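Local coordinates for alpha-1,2-Mannosidase (Trichoderma reesei, PDB 1HCU), which hydrolyses alpha-1,2-linked mannose residues, probably trimming nine-mannose N-glycans to the five-mannose form with calcium as cofactor, at residues G220-F225 / L243-Y248; L208-K212 / H264-R268; S180-T186 / Y250-M254; G314-L318 / Y328-I333. All blocks are in the same frame, centred on the assembly; numbering follows the deposited sequence.

In the fold
The chain has the (alpha/alpha)7 barrel of glycosyl hydrolase family 47, and helix 245-257 of its inner ring joins interactions 1 and 3, whose centres lie about 14 Å apart. Ser246 OG and Ser180 OG, 2.5 Å apart, probably hydrogen-bond between them. Interaction 2, whose centre is about 11 Å from that of interaction 1 and about 13 Å from that of interaction 3, packs Leu208 CD2 3.5 Å from Phe247 CD2, and Tyr265 CD1 3.7 Å from Met254 CG. Interaction 4 joins the next inner and outer helices and touches interaction 3 through Lys253 CG and Leu318 CD2, 3.8 Å apart. Interaction 1 holds Asp245, a predicted active-site residue; the side chain of Tyr250 in interaction 3 is about 7 Å from bound calcium.

Interaction 1. Residues G220-F225 / L243-Y248; sequences GLIGTF and LMDSFY
Segment 220-225 is an irregular loop, extended at Leu221 to Gly223, kinked at Gly220 and Thr224, and entering strand 225-227 at Phe225; it packs against residues 243-248, which turn from loop into the start of helix 245-257. The CA atoms of Thr224 and Met244 are 6.4 Å apart, those of Leu221 and Tyr248 9.2 Å. Gly220 has phi/psi of 90/-21°, where a CB would jam against the preceding carbonyl. Met244, with chi1 and chi2 both t and chi3 m, reaches across the gap, so that its CE lies 3.2 Å from Ile222 O and 3.1 Å from Gly223 O. Ile222 (chi1 p, chi2 t) directs CD1 to 3.4 Å from Phe247 CE1, with Phe247 at chi1 t. Tyr248 (chi1 m) puts OH 3.5 Å from Leu221 CD2. At the far end Thr224 CG2 meets Leu243 CB at 3.7 Å, while Thr224 OG1 hydrogen-bonds Ser237. Asp245 OD1 accepts from Ser246 N at 2.5 Å. A loop packed on the N-terminal turn of an inner helix, beside predicted active-site Asp245, is consistent with the active-site end of a family 47 (alpha/alpha)7 barrel.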
# COMPACT_ATOMS: atom_id res chain seq x y z
N GLY A 220 6.51 -18.19 -11.40
CA GLY A 220 6.26 -17.20 -10.37
C GLY A 220 5.16 -16.19 -10.70
O GLY A 220 4.60 -15.57 -9.80
N LEU A 221 4.87 -16.02 -11.99
CA LEU A 221 3.83 -15.09 -12.42
C LEU A 221 2.51 -15.82 -12.60
O LEU A 221 2.18 -16.32 -13.69
CB LEU A 221 4.25 -14.39 -13.72
CG LEU A 221 5.51 -13.53 -13.53
CD1 LEU A 221 5.88 -12.82 -14.83
CD2 LEU A 221 5.27 -12.52 -12.41
N ILE A 222 1.76 -15.87 -11.50
CA ILE A 222 0.47 -16.55 -11.42
C ILE A 222 -0.71 -15.79 -11.99
O ILE A 222 -0.59 -14.64 -12.40
CB ILE A 222 0.15 -16.91 -9.94
CG1 ILE A 222 0.04 -15.63 -9.08
CG2 ILE A 222 1.28 -17.78 -9.37
CD1 ILE A 222 -0.45 -15.87 -7.65
N GLY A 223 -1.87 -16.45 -12.00
CA GLY A 223 -3.09 -15.84 -12.51
C GLY A 223 -3.67 -14.87 -11.49
O GLY A 223 -3.13 -14.73 -10.40
N THR A 224 -4.78 -14.22 -11.85
CA THR A 224 -5.41 -13.23 -10.99
C THR A 224 -6.57 -13.73 -10.11
O THR A 224 -6.68 -13.34 -8.95
CB THR A 224 -5.93 -12.04 -11.84
OG1 THR A 224 -4.84 -11.47 -12.58
CG2 THR A 224 -6.55 -10.97 -10.96
N PHE A 225 -7.42 -14.58 -10.67
CA PHE A 225 -8.57 -15.08 -9.91
C PHE A 225 -8.50 -16.55 -9.51
O PHE A 225 -8.15 -17.41 -10.32
CB PHE A 225 -9.85 -14.81 -10.70
CG PHE A 225 -9.98 -13.38 -11.17
CD1 PHE A 225 -9.74 -13.05 -12.50
CD2 PHE A 225 -10.32 -12.38 -10.27
CE1 PHE A 225 -9.85 -11.73 -12.93
CE2 PHE A 225 -10.43 -11.05 -10.69
CZ PHE A 225 -10.19 -10.73 -12.02
N LEU A 243 -5.50 -5.75 -8.18
CA LEU A 243 -5.85 -7.16 -8.16
C LEU A 243 -4.71 -8.16 -7.96
O LEU A 243 -4.98 -9.36 -7.79
CB LEU A 243 -6.58 -7.54 -9.45
CG LEU A 243 -7.86 -6.77 -9.78
CD1 LEU A 243 -8.35 -7.24 -11.14
CD2 LEU A 243 -8.91 -6.98 -8.69
N MET A 244 -3.46 -7.70 -7.97
CA MET A 244 -2.33 -8.62 -7.79
C MET A 244 -1.16 -8.04 -7.00
O MET A 244 -0.52 -8.76 -6.23
CB MET A 244 -1.84 -9.11 -9.17
CG MET A 244 -0.66 -10.09 -9.13
SD MET A 244 -0.33 -10.83 -10.78
CE MET A 244 -1.66 -12.06 -10.88
N ASP A 245 -0.90 -6.75 -7.18
CA ASP A 245 0.22 -6.08 -6.51
C ASP A 245 0.63 -6.54 -5.11
O ASP A 245 1.72 -7.08 -4.92
CB ASP A 245 -0.02 -4.56 -6.46
CG ASP A 245 -1.42 -4.20 -5.97
OD1 ASP A 245 -2.08 -5.02 -5.27
OD2 ASP A 245 -1.86 -3.07 -6.27
N SER A 246 -0.23 -6.32 -4.12
CA SER A 246 0.13 -6.67 -2.75
C SER A 246 0.43 -8.15 -2.47
O SER A 246 1.01 -8.46 -1.43
CB SER A 246 -0.92 -6.12 -1.76
OG SER A 246 -2.25 -6.42 -2.14
N PHE A 247 0.07 -9.04 -3.39
CA PHE A 247 0.37 -10.47 -3.22
C PHE A 247 1.88 -10.72 -3.30
O PHE A 247 2.46 -11.36 -2.42
CB PHE A 247 -0.33 -11.32 -4.28
CG PHE A 247 0.28 -12.68 -4.44
CD1 PHE A 247 1.09 -12.97 -5.53
CD2 PHE A 247 0.12 -13.65 -3.45
CE1 PHE A 247 1.75 -14.20 -5.63
CE2 PHE A 247 0.77 -14.87 -3.53
CZ PHE A 247 1.60 -15.15 -4.62
N TYR A 248 2.51 -10.22 -4.36
CA TYR A 248 3.95 -10.35 -4.55
C TYR A 248 4.67 -9.62 -3.42
O TYR A 248 5.68 -10.10 -2.91
CB TYR A 248 4.39 -9.75 -5.89
CG TYR A 248 3.90 -10.53 -7.09
CD1 TYR A 248 3.30 -9.89 -8.17
CD2 TYR A 248 4.03 -11.92 -7.13
CE1 TYR A 248 2.82 -10.62 -9.26
CE2 TYR A 248 3.56 -12.65 -8.20
CZ TYR A 248 2.96 -12.00 -9.26
OH TYR A 248 2.47 -12.73 -10.32

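Interaction 2. Residues L208-K212 / H264-R268; sequences LLNPK and HYKDR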
# COMPACT_ATOMS: atom_id res chain seq x y z
N LEU A 208 -1.92 -20.26 -3.64
CA LEU A 208 -1.21 -19.31 -4.50
C LEU A 208 0.27 -19.63 -4.65
O LEU A 208 0.91 -19.18 -5.60
CB LEU A 208 -1.35 -17.89 -3.94
CG LEU A 208 -2.69 -17.17 -4.10
CD1 LEU A 208 -3.81 -18.00 -3.49
CD2 LEU A 208 -2.61 -15.80 -3.42
N LEU A 209 0.81 -20.41 -3.71
CA LEU A 209 2.23 -20.77 -3.74
C LEU A 209 2.54 -21.94 -4.67
O LEU A 209 3.64 -22.04 -5.21
CB LEU A 209 2.72 -21.06 -2.32
CG LEU A 209 2.46 -19.92 -1.32
CD1 LEU A 209 3.05 -20.30 0.03
CD2 LEU A 209 3.07 -18.60 -1.84
N ASN A 210 1.57 -22.83 -4.85
CA ASN A 210 1.72 -23.98 -5.75
C ASN A 210 0.48 -23.93 -6.64
O ASN A 210 -0.45 -24.73 -6.50
CB ASN A 210 1.77 -25.30 -4.98
CG ASN A 210 2.13 -26.49 -5.86
OD1 ASN A 210 2.24 -26.36 -7.09
ND2 ASN A 210 2.31 -27.65 -5.25
N PRO A 211 0.45 -22.96 -7.56
CA PRO A 211 -0.66 -22.74 -8.49
C PRO A 211 -1.07 -23.93 -9.33
O PRO A 211 -0.26 -24.52 -10.04
CB PRO A 211 -0.14 -21.58 -9.35
CG PRO A 211 1.33 -21.80 -9.36
CD PRO A 211 1.61 -22.13 -7.91
N LYS A 212 -2.35 -24.28 -9.22
CA LYS A 212 -2.91 -25.39 -9.98
C LYS A 212 -4.07 -24.85 -10.80
O LYS A 212 -4.83 -24.00 -10.33
CB LYS A 212 -3.37 -26.51 -9.05
CG LYS A 212 -2.25 -27.08 -8.19
CD LYS A 212 -2.71 -28.28 -7.38
CE LYS A 212 -1.59 -28.81 -6.50
NZ LYS A 212 -0.40 -29.17 -7.31
N HIS A 264 9.92 -20.34 2.05
CA HIS A 264 9.31 -20.78 0.80
C HIS A 264 8.64 -19.61 0.10
O HIS A 264 8.58 -19.56 -1.13
CB HIS A 264 8.29 -21.89 1.05
CG HIS A 264 7.81 -22.55 -0.21
ND1 HIS A 264 6.47 -22.65 -0.53
CD2 HIS A 264 8.49 -23.11 -1.24
CE1 HIS A 264 6.35 -23.25 -1.71
NE2 HIS A 264 7.56 -23.53 -2.15
N TYR A 265 8.12 -18.67 0.89
CA TYR A 265 7.47 -17.46 0.36
C TYR A 265 8.53 -16.67 -0.40
O TYR A 265 8.27 -16.11 -1.47
CB TYR A 265 6.92 -16.61 1.51
CG TYR A 265 5.59 -17.05 2.09
CD1 TYR A 265 4.57 -16.12 2.30
CD2 TYR A 265 5.34 -18.38 2.42
CE1 TYR A 265 3.34 -16.50 2.83
CE2 TYR A 265 4.11 -18.77 2.96
CZ TYR A 265 3.11 -17.82 3.16
OH TYR A 265 1.89 -18.19 3.66
N LYS A 266 9.73 -16.65 0.18
CA LYS A 266 10.87 -15.96 -0.40
C LYS A 266 11.21 -16.54 -1.78
O LYS A 266 11.50 -15.80 -2.72
CB LYS A 266 12.09 -16.10 0.51
CG LYS A 266 13.38 -15.65 -0.13
CD LYS A 266 14.58 -16.45 0.35
CE LYS A 266 14.44 -17.91 0.01
NZ LYS A 266 15.66 -18.69 0.36
N ASP A 267 11.18 -17.87 -1.89
CA ASP A 267 11.47 -18.53 -3.17
C ASP A 267 10.43 -18.17 -4.23
O ASP A 267 10.78 -17.95 -5.39
CB ASP A 267 11.53 -20.05 -3.01
CG ASP A 267 12.83 -20.53 -2.35
OD1 ASP A 267 13.76 -19.71 -2.18
OD2 ASP A 267 12.91 -21.73 -2.02
N ARG A 268 9.16 -18.11 -3.85
CA ARG A 268 8.11 -17.76 -4.81
C ARG A 268 8.27 -16.31 -5.30
O ARG A 268 7.93 -15.99 -6.44
CB ARG A 268 6.72 -17.98 -4.20
CG ARG A 268 6.41 -19.44 -3.85
CD ARG A 268 6.54 -20.37 -5.06
NE ARG A 268 5.66 -19.97 -6.16
CZ ARG A 268 5.55 -20.62 -7.31
NH1 ARG A 268 6.26 -21.71 -7.54
NH2 ARG A 268 4.71 -20.17 -8.24
O HOH W 1 3.52 -18.19 -6.57
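This is a partly buried, mainly apolar contact between the C-terminal end of helix 196-209 and the early part of helix 263-280, away from the predicted active-site residues and the calcium. Leu209 supplies most of the surface on the 208-212 side: CD1 lies 3.5 Å from Tyr265 CE2 and 4.2 Å from His264 ND1, while CD2 is 4.0 Å from Arg268 CG. These three partners share one side of their helix, spaced i, i+1 and i+4. Both helices belong to the outer ring of the (alpha/alpha)7 barrel, so the contact bridges successive helix pairs, with Leu251 of inner helix 245-257 touching Leu209. Arg268 folds back through three m torsions, which brings NE to the end of helix 196-209. Leu209 O stands over one face of the guanidinium, 3.0 Å from Arg268 NE, but the angle is too poor for a hydrogen bond; instead Arg268 NE donates to water 1 at 2.8 Å, and that water donates to Leu208 O at 3.0 Å. Arg268 NH2 lies 3.7 Å from Pro211 CD and forms a salt bridge with Glu216.

Interaction 3. Residues S180-T186 / Y250-M254; sequences SLVLEWT and YLIKM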
# COMPACT_ATOMS: atom_id res chain seq x y z
N SER A 180 -3.05 -10.83 0.78
CA SER A 180 -2.68 -9.66 1.56
C SER A 180 -3.27 -9.73 2.96
O SER A 180 -3.55 -8.70 3.57
CB SER A 180 -3.15 -8.38 0.87
OG SER A 180 -2.44 -8.17 -0.35
N LEU A 181 -3.45 -10.95 3.47
CA LEU A 181 -4.02 -11.16 4.80
C LEU A 181 -3.05 -11.85 5.75
O LEU A 181 -3.15 -11.70 6.98
CB LEU A 181 -5.27 -12.03 4.67
CG LEU A 181 -6.28 -11.57 3.63
CD1 LEU A 181 -7.42 -12.58 3.52
CD2 LEU A 181 -6.80 -10.20 4.01
N VAL A 182 -2.11 -12.60 5.17
CA VAL A 182 -1.13 -13.37 5.93
C VAL A 182 -0.27 -12.59 6.93
O VAL A 182 -0.05 -13.05 8.05
CB VAL A 182 -0.21 -14.19 4.97
CG1 VAL A 182 0.51 -13.26 4.00
CG2 VAL A 182 0.78 -15.00 5.77
N LEU A 183 0.21 -11.41 6.54
CA LEU A 183 1.04 -10.61 7.44
C LEU A 183 0.31 -10.22 8.72
O LEU A 183 0.77 -10.51 9.82
CB LEU A 183 1.52 -9.33 6.74
CG LEU A 183 2.92 -8.79 7.10
CD1 LEU A 183 3.00 -7.30 6.72
CD2 LEU A 183 3.21 -8.97 8.56
N GLU A 184 -0.85 -9.58 8.59
CA GLU A 184 -1.54 -9.15 9.79
C GLU A 184 -2.21 -10.24 10.61
O GLU A 184 -2.31 -10.12 11.83
CB GLU A 184 -2.53 -7.99 9.51
CG GLU A 184 -3.18 -7.91 8.14
CD GLU A 184 -2.21 -7.60 7.01
OE1 GLU A 184 -1.80 -8.56 6.33
OE2 GLU A 184 -1.86 -6.42 6.82
N TRP A 185 -2.65 -11.30 9.95
CA TRP A 185 -3.29 -12.41 10.65
C TRP A 185 -2.25 -13.26 11.39
O TRP A 185 -2.53 -13.79 12.47
CB TRP A 185 -4.11 -13.24 9.66
CG TRP A 185 -5.43 -12.58 9.34
CD1 TRP A 185 -5.61 -11.37 8.72
CD2 TRP A 185 -6.73 -13.06 9.70
NE1 TRP A 185 -6.95 -11.06 8.69
CE2 TRP A 185 -7.66 -12.08 9.28
CE3 TRP A 185 -7.20 -14.21 10.34
CZ2 TRP A 185 -9.04 -12.22 9.48
CZ3 TRP A 185 -8.58 -14.35 10.54
CH2 TRP A 185 -9.48 -13.36 10.11
N THR A 186 -1.05 -13.38 10.83
CA THR A 186 0.01 -14.14 11.49
C THR A 186 0.48 -13.31 12.68
O THR A 186 0.76 -13.84 13.75
CB THR A 186 1.21 -14.42 10.54
OG1 THR A 186 0.81 -15.36 9.54
CG2 THR A 186 2.38 -15.00 11.33
N TYR A 250 3.71 -9.06 -0.21
CA TYR A 250 3.72 -9.79 1.06
C TYR A 250 4.58 -11.05 1.06
O TYR A 250 4.96 -11.54 2.12
CB TYR A 250 2.29 -10.13 1.50
CG TYR A 250 1.59 -9.03 2.27
CD1 TYR A 250 0.33 -9.23 2.85
CD2 TYR A 250 2.16 -7.76 2.40
CE1 TYR A 250 -0.35 -8.20 3.52
CE2 TYR A 250 1.49 -6.73 3.07
CZ TYR A 250 0.25 -6.95 3.62
OH TYR A 250 -0.41 -5.91 4.23
N LEU A 251 4.89 -11.56 -0.12
CA LEU A 251 5.72 -12.74 -0.23
C LEU A 251 7.10 -12.49 0.39
O LEU A 251 7.56 -13.25 1.25
CB LEU A 251 5.89 -13.12 -1.70
CG LEU A 251 5.29 -14.43 -2.23
CD1 LEU A 251 3.98 -14.79 -1.59
CD2 LEU A 251 5.13 -14.26 -3.72
N ILE A 252 7.75 -11.41 -0.02
CA ILE A 252 9.06 -11.08 0.51
C ILE A 252 8.94 -10.48 1.92
O ILE A 252 9.84 -10.64 2.74
CB ILE A 252 9.81 -10.09 -0.41
CG1 ILE A 252 11.26 -9.89 0.06
CG2 ILE A 252 9.08 -8.76 -0.45
CD1 ILE A 252 12.11 -11.14 -0.01
N LYS A 253 7.83 -9.81 2.20
CA LYS A 253 7.66 -9.21 3.52
C LYS A 253 7.48 -10.25 4.62
O LYS A 253 7.86 -10.02 5.77
CB LYS A 253 6.51 -8.20 3.52
CG LYS A 253 6.89 -6.89 2.82
CD LYS A 253 5.84 -5.80 3.00
CE LYS A 253 6.31 -4.49 2.38
NZ LYS A 253 5.30 -3.40 2.57
N MET A 254 6.92 -11.40 4.27
CA MET A 254 6.73 -12.49 5.22
C MET A 254 8.10 -13.06 5.54
O MET A 254 8.35 -13.54 6.65
CB MET A 254 5.84 -13.59 4.62
CG MET A 254 4.36 -13.27 4.57
SD MET A 254 3.76 -12.57 6.15
CE MET A 254 3.71 -14.02 7.17
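Apolar packing dominates this buried contact between the N-terminal part of helix 182-192 and the middle of helix 245-257. The short axes run 10.6 Å apart at their closest and 36° from parallel, a spacing wide enough for large side chains to lie between them. Met254, with all three chi angles m, curls so that SD is 3.6 Å from Leu183 CA and CE is 3.4 Å from Val182 CG2. Its closest backbone neighbour is Leu183, at a CA-to-CA distance of 6.4 Å.

The aromatic interaction comes from Tyr250. Leu183 CB sits 4.1 Å from the ring centroid and 17° off the normal, a CH-pi contact over the face. Ser180 O approaches the ring edge, 3.2 Å from Tyr250 CE1, and Val182 CG1 lies 4.2 Å from Tyr250 CD1.

Polar groups border the apolar packing. Glu184 OE2 is 3.0 Å from Tyr250 OH. The Tyr250 hydroxyl hydrogen-bonds the backbone N of Thr485, a calcium-binding residue, and Glu184 OE2 is hydrogen-bonded by Asn484 ND2. Thr186 OG1 donates to Val182 O within its own helix at 2.9 Å, and Ser180 OG bonds Ser246. Side-by-side inner helices facing a C-terminal beta hairpin (strands 481-483 and 489-491) beside the calcium ion are the arrangement of the core of a family 47 (alpha/alpha)7 barrel.

Interaction 4. Residues G314-L318 / Y328-I333; sequences GNFIL and YIDFGI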
# COMPACT_ATOMS: atom_id res chain seq x y z
N GLY A 314 10.16 0.02 -4.50
CA GLY A 314 10.51 -0.21 -3.12
C GLY A 314 10.52 -1.69 -2.79
O GLY A 314 11.35 -2.15 -1.99
N ASN A 315 9.63 -2.46 -3.42
CA ASN A 315 9.58 -3.88 -3.13
C ASN A 315 10.84 -4.62 -3.60
O ASN A 315 11.38 -5.44 -2.86
CB ASN A 315 8.34 -4.53 -3.75
CG ASN A 315 7.98 -5.83 -3.08
OD1 ASN A 315 7.78 -5.87 -1.86
ND2 ASN A 315 7.88 -6.90 -3.85
N PHE A 316 11.30 -4.33 -4.82
CA PHE A 316 12.51 -4.97 -5.34
C PHE A 316 13.70 -4.59 -4.47
O PHE A 316 14.58 -5.42 -4.22
CB PHE A 316 12.78 -4.55 -6.80
CG PHE A 316 12.12 -5.44 -7.81
CD1 PHE A 316 10.78 -5.29 -8.14
CD2 PHE A 316 12.85 -6.48 -8.40
CE1 PHE A 316 10.17 -6.16 -9.04
CE2 PHE A 316 12.24 -7.35 -9.30
CZ PHE A 316 10.90 -7.19 -9.62
N ILE A 317 13.72 -3.34 -4.03
CA ILE A 317 14.78 -2.83 -3.17
C ILE A 317 14.73 -3.62 -1.87
O ILE A 317 15.77 -4.13 -1.42
CB ILE A 317 14.60 -1.31 -2.88
CG1 ILE A 317 14.98 -0.51 -4.12
CG2 ILE A 317 15.46 -0.89 -1.69
CD1 ILE A 317 14.58 0.94 -4.06
N LEU A 318 13.55 -3.73 -1.27
CA LEU A 318 13.42 -4.48 -0.02
C LEU A 318 13.97 -5.89 -0.18
O LEU A 318 14.74 -6.37 0.66
CB LEU A 318 11.96 -4.57 0.42
CG LEU A 318 11.71 -5.40 1.68
CD1 LEU A 318 12.63 -4.94 2.82
CD2 LEU A 318 10.26 -5.26 2.07
N TYR A 328 18.43 -6.91 -7.55
CA TYR A 328 17.08 -6.47 -7.17
C TYR A 328 17.11 -5.01 -6.74
O TYR A 328 16.16 -4.26 -7.00
CB TYR A 328 16.53 -7.36 -6.04
CG TYR A 328 16.39 -8.82 -6.45
CD1 TYR A 328 16.76 -9.85 -5.58
CD2 TYR A 328 15.94 -9.17 -7.73
CE1 TYR A 328 16.69 -11.19 -5.98
CE2 TYR A 328 15.87 -10.50 -8.14
CZ TYR A 328 16.25 -11.50 -7.26
OH TYR A 328 16.19 -12.82 -7.67
N ILE A 329 18.19 -4.60 -6.09
CA ILE A 329 18.30 -3.21 -5.68
C ILE A 329 18.42 -2.32 -6.92
O ILE A 329 17.70 -1.33 -7.05
CB ILE A 329 19.52 -2.99 -4.75
CG1 ILE A 329 19.32 -3.79 -3.45
CG2 ILE A 329 19.68 -1.50 -4.47
CD1 ILE A 329 20.47 -3.69 -2.45
N ASP A 330 19.31 -2.68 -7.85
CA ASP A 330 19.48 -1.89 -9.07
C ASP A 330 18.18 -1.77 -9.84
O ASP A 330 17.83 -0.68 -10.32
CB ASP A 330 20.52 -2.53 -10.01
CG ASP A 330 21.91 -2.55 -9.43
OD1 ASP A 330 22.18 -1.77 -8.49
OD2 ASP A 330 22.74 -3.34 -9.93
N PHE A 331 17.47 -2.89 -9.99
CA PHE A 331 16.21 -2.88 -10.72
C PHE A 331 15.19 -2.00 -10.00
O PHE A 331 14.47 -1.24 -10.64
CB PHE A 331 15.68 -4.31 -10.90
CG PHE A 331 14.49 -4.40 -11.81
CD1 PHE A 331 13.22 -4.58 -11.29
CD2 PHE A 331 14.64 -4.26 -13.18
CE1 PHE A 331 12.10 -4.61 -12.12
CE2 PHE A 331 13.53 -4.28 -14.03
CZ PHE A 331 12.26 -4.45 -13.50
N GLY A 332 15.15 -2.10 -8.67
CA GLY A 332 14.22 -1.28 -7.91
C GLY A 332 14.52 0.21 -8.05
O GLY A 332 13.60 1.02 -8.16
N ILE A 333 15.80 0.57 -8.04
CA ILE A 333 16.21 1.97 -8.19
C ILE A 333 15.75 2.52 -9.54
O ILE A 333 15.29 3.65 -9.65
CB ILE A 333 17.76 2.11 -8.10
CG1 ILE A 333 18.24 1.80 -6.68
CG2 ILE A 333 18.19 3.52 -8.48
CD1 ILE A 333 17.61 2.67 -5.61
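Phe316 offers one face of its ring to the edge of Phe331, an edge-to-face pair with centroids 4.7 Å apart and planes at 60°; Phe316 CD2 and Phe331 CD1 come to 3.5 Å. At the edge of the same ring, Phe316 CD2 lies 4.2 Å from Tyr328 CD2. The two short helix axes are nearly antiparallel (164°) and approach to 7.2 Å. Gly332 permits this closeness: a CB there would fall 2.7 Å from Ile317 CG1 and 3.2 Å from Phe316 CB. Without one, Gly332 CA rests 3.7 Å from Phe316 CB and 3.9 Å from Ile317 CG1, and the CA atoms of Ile317 and Ile329 are only 4.3 Å apart. Ile317 CD1 extends the packing to Ile333 CD1 at 3.8 Å. Together the segments form an antiparallel alpha-hairpin, inner helix 312-323 against outer helix 326-344. Helix 263-280 covers Phe316 and Tyr328, whose hydroxyl bonds Asp274, while helix 393-405 packs on Ile317, Ile329 and Ile333.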